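Surface layer protein (Geobacillus stearothermophilus, PDB 4UJ8) probably self-assembles into the calcium-binding crystalline surface layer that coats the bacterial cell, this chain being its domains 6 and 7. Local coordinates at residues Ala128-Leu133 with Ala232-Ala237. Sequence-based numbering, arbitrary orientation.
Sequences ADLIEL and AITVKA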
loop_
_atom_site.group_PDB
_atom_site.type_symbol
_atom_site.label_atom_id
_atom_site.label_comp_id
_atom_site.label_asym_id
_atom_site.label_seq_id
_atom_site.Cartn_x
_atom_site.Cartn_y
_atom_site.Cartn_z
ATOM N N ALA A 128 -1.899 -24.064 17.114
ATOM C CA ALA A 128 -1.562 -24.892 18.265
ATOM C C ALA A 128 -0.463 -24.236 19.104
ATOM O O ALA A 128 0.273 -23.376 18.618
ATOM C CB ALA A 128 -1.133 -26.290 17.807
ATOM N N ASP A 129 -0.363 -24.629 20.368
ATOM C CA ASP A 129 0.648 -24.070 21.263
ATOM C C ASP A 129 2.018 -24.689 21.038
ATOM O O ASP A 129 3.037 -24.122 21.419
ATOM C CB ASP A 129 0.244 -24.277 22.724
ATOM C CG ASP A 129 -0.945 -23.435 23.124
ATOM O OD1 ASP A 129 -1.333 -22.541 22.346
ATOM O OD2 ASP A 129 -1.484 -23.664 24.229
ATOM N N LEU A 130 2.020 -25.870 20.434
ATOM C CA LEU A 130 3.233 -26.652 20.247
ATOM C C LEU A 130 3.360 -27.144 18.808
ATOM O O LEU A 130 2.374 -27.550 18.198
ATOM C CB LEU A 130 3.235 -27.853 21.209
ATOM C CG LEU A 130 4.225 -28.987 20.948
ATOM C CD1 LEU A 130 5.658 -28.536 21.203
ATOM C CD2 LEU A 130 3.887 -30.207 21.791
ATOM N N ILE A 131 4.571 -27.118 18.266
ATOM C CA ILE A 131 4.849 -27.897 17.063
ATOM C C ILE A 131 6.090 -28.756 17.248
ATOM O O ILE A 131 6.999 -28.402 17.999
ATOM C CB ILE A 131 5.039 -27.021 15.829
ATOM C CG1 ILE A 131 6.141 -25.994 16.060
ATOM C CG2 ILE A 131 3.728 -26.338 15.470
ATOM C CD1 ILE A 131 6.537 -25.229 14.788
ATOM N N GLU A 132 6.110 -29.892 16.560
ATOM C CA GLU A 132 7.217 -30.832 16.650
ATOM C C GLU A 132 7.799 -31.063 15.261
ATOM O O GLU A 132 7.073 -31.384 14.327
ATOM C CB GLU A 132 6.753 -32.155 17.264
ATOM C CG GLU A 132 7.884 -33.105 17.620
ATOM C CD GLU A 132 7.406 -34.293 18.438
ATOM O OE1 GLU A 132 6.664 -34.088 19.426
ATOM O OE2 GLU A 132 7.783 -35.432 18.093
ATOM N N LEU A 133 9.107 -30.899 15.133
ATOM C CA LEU A 133 9.758 -31.093 13.843
ATOM C C LEU A 133 10.115 -32.555 13.646
ATOM O O LEU A 133 10.303 -33.297 14.612
ATOM C CB LEU A 133 11.014 -30.230 13.734
ATOM C CG LEU A 133 10.872 -28.781 14.193
ATOM C CD1 LEU A 133 12.206 -28.080 14.075
ATOM C CD2 LEU A 133 9.777 -28.057 13.412
ATOM N N ALA A 232 3.304 -16.825 21.315
ATOM C CA ALA A 232 4.330 -17.779 21.726
ATOM C C ALA A 232 3.991 -19.182 21.244
ATOM O O ALA A 232 2.892 -19.694 21.480
ATOM C CB ALA A 232 4.493 -17.775 23.250
ATOM N N ILE A 233 4.957 -19.803 20.582
ATOM C CA ILE A 233 4.829 -21.175 20.122
ATOM C C ILE A 233 6.022 -22.003 20.612
ATOM O O ILE A 233 7.179 -21.623 20.415
ATOM C CB ILE A 233 4.748 -21.244 18.588
ATOM C CG1 ILE A 233 3.544 -20.438 18.085
ATOM C CG2 ILE A 233 4.656 -22.692 18.128
ATOM C CD1 ILE A 233 3.576 -20.128 16.585
ATOM N N THR A 234 5.724 -23.121 21.265
ATOM C CA THR A 234 6.749 -24.063 21.695
ATOM C C THR A 234 7.138 -24.953 20.521
ATOM O O THR A 234 6.269 -25.493 19.835
ATOM C CB THR A 234 6.265 -24.934 22.868
ATOM O OG1 THR A 234 5.891 -24.092 23.969
ATOM C CG2 THR A 234 7.359 -25.902 23.313
ATOM N N VAL A 235 8.438 -25.098 20.291
ATOM C CA VAL A 235 8.937 -25.910 19.190
ATOM C C VAL A 235 9.778 -27.049 19.742
ATOM O O VAL A 235 10.771 -26.803 20.416
ATOM C CB VAL A 235 9.799 -25.092 18.207
ATOM C CG1 VAL A 235 10.311 -25.993 17.078
ATOM C CG2 VAL A 235 9.011 -23.898 17.633
ATOM N N LYS A 236 9.394 -28.287 19.455
ATOM C CA LYS A 236 10.265 -29.403 19.800
ATOM C C LYS A 236 11.073 -29.876 18.602
ATOM O O LYS A 236 10.522 -30.216 17.557
ATOM C CB LYS A 236 9.475 -30.578 20.365
ATOM C CG LYS A 236 10.382 -31.745 20.722
ATOM C CD LYS A 236 9.664 -32.827 21.493
ATOM C CE LYS A 236 10.657 -33.835 22.046
ATOM N NZ LYS A 236 9.964 -34.918 22.813
ATOM N N ALA A 237 12.389 -29.899 18.776
ATOM C CA ALA A 237 13.293 -30.380 17.745
ATOM C C ALA A 237 13.977 -31.639 18.267
ATOM O O ALA A 237 15.034 -31.566 18.885
ATOM C CB ALA A 237 14.313 -29.300 17.373
HETATM O O HOH W 1 2.225 -21.814 23.321
#
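Ile131 and Thr234 are joined through the backbone: Ile131 N donates to Thr234 O at 2.8 Å, one rung of a parallel ladder between strand 130-132 and strand 231-237. Thr234 N binds Asp129 O, Lys236 N binds Ile131 O, and Leu133 N closes the series on Lys236 O at 2.9 Å, all nearly straight. Where the strands first meet, a water donates to both Asp129 O and Ala232 O.

The side chains sort onto two faces. On the buried one, Ile131 can be followed outward. Its CB carries CG1 between the backbone N and the carbonyl carbon (chi1 56°). CG1 passes Thr234 O and touches Ile233 CG2 and, at 3.9 Å, Val235 CG2. Anti to CA, CD1 comes to 4.0 Å from Val235 CG2. The two side chains lie flank to flank. Leu133 crosses the other branch of Val235, with Leu133 CG 4.1 Å from Val235 CG1, while its CD1 also meets Ala237 CB.

The opposite face is more exposed. Leu130 CD1 reaches Thr234 CG2 at 3.8 Å, and the extended chains of Glu132 and Lys236 lie side by side. Glu132 OE1 stays 4.8 Å from Lys236 NZ, and any attraction is probably weak.

Within this chain, strand 130-132 is one of two edge strands of a mixed four-stranded sheet, in which 231-237 pairs antiparallel with 214-222 on its far side. Parallel pairing of first and last strands recurs at 21-23 and 105-115 in the other domain, consistent with immunoglobulin-like sandwiches. Helix 142-147 packs on the Ile131 face through Lys144 and Leu145.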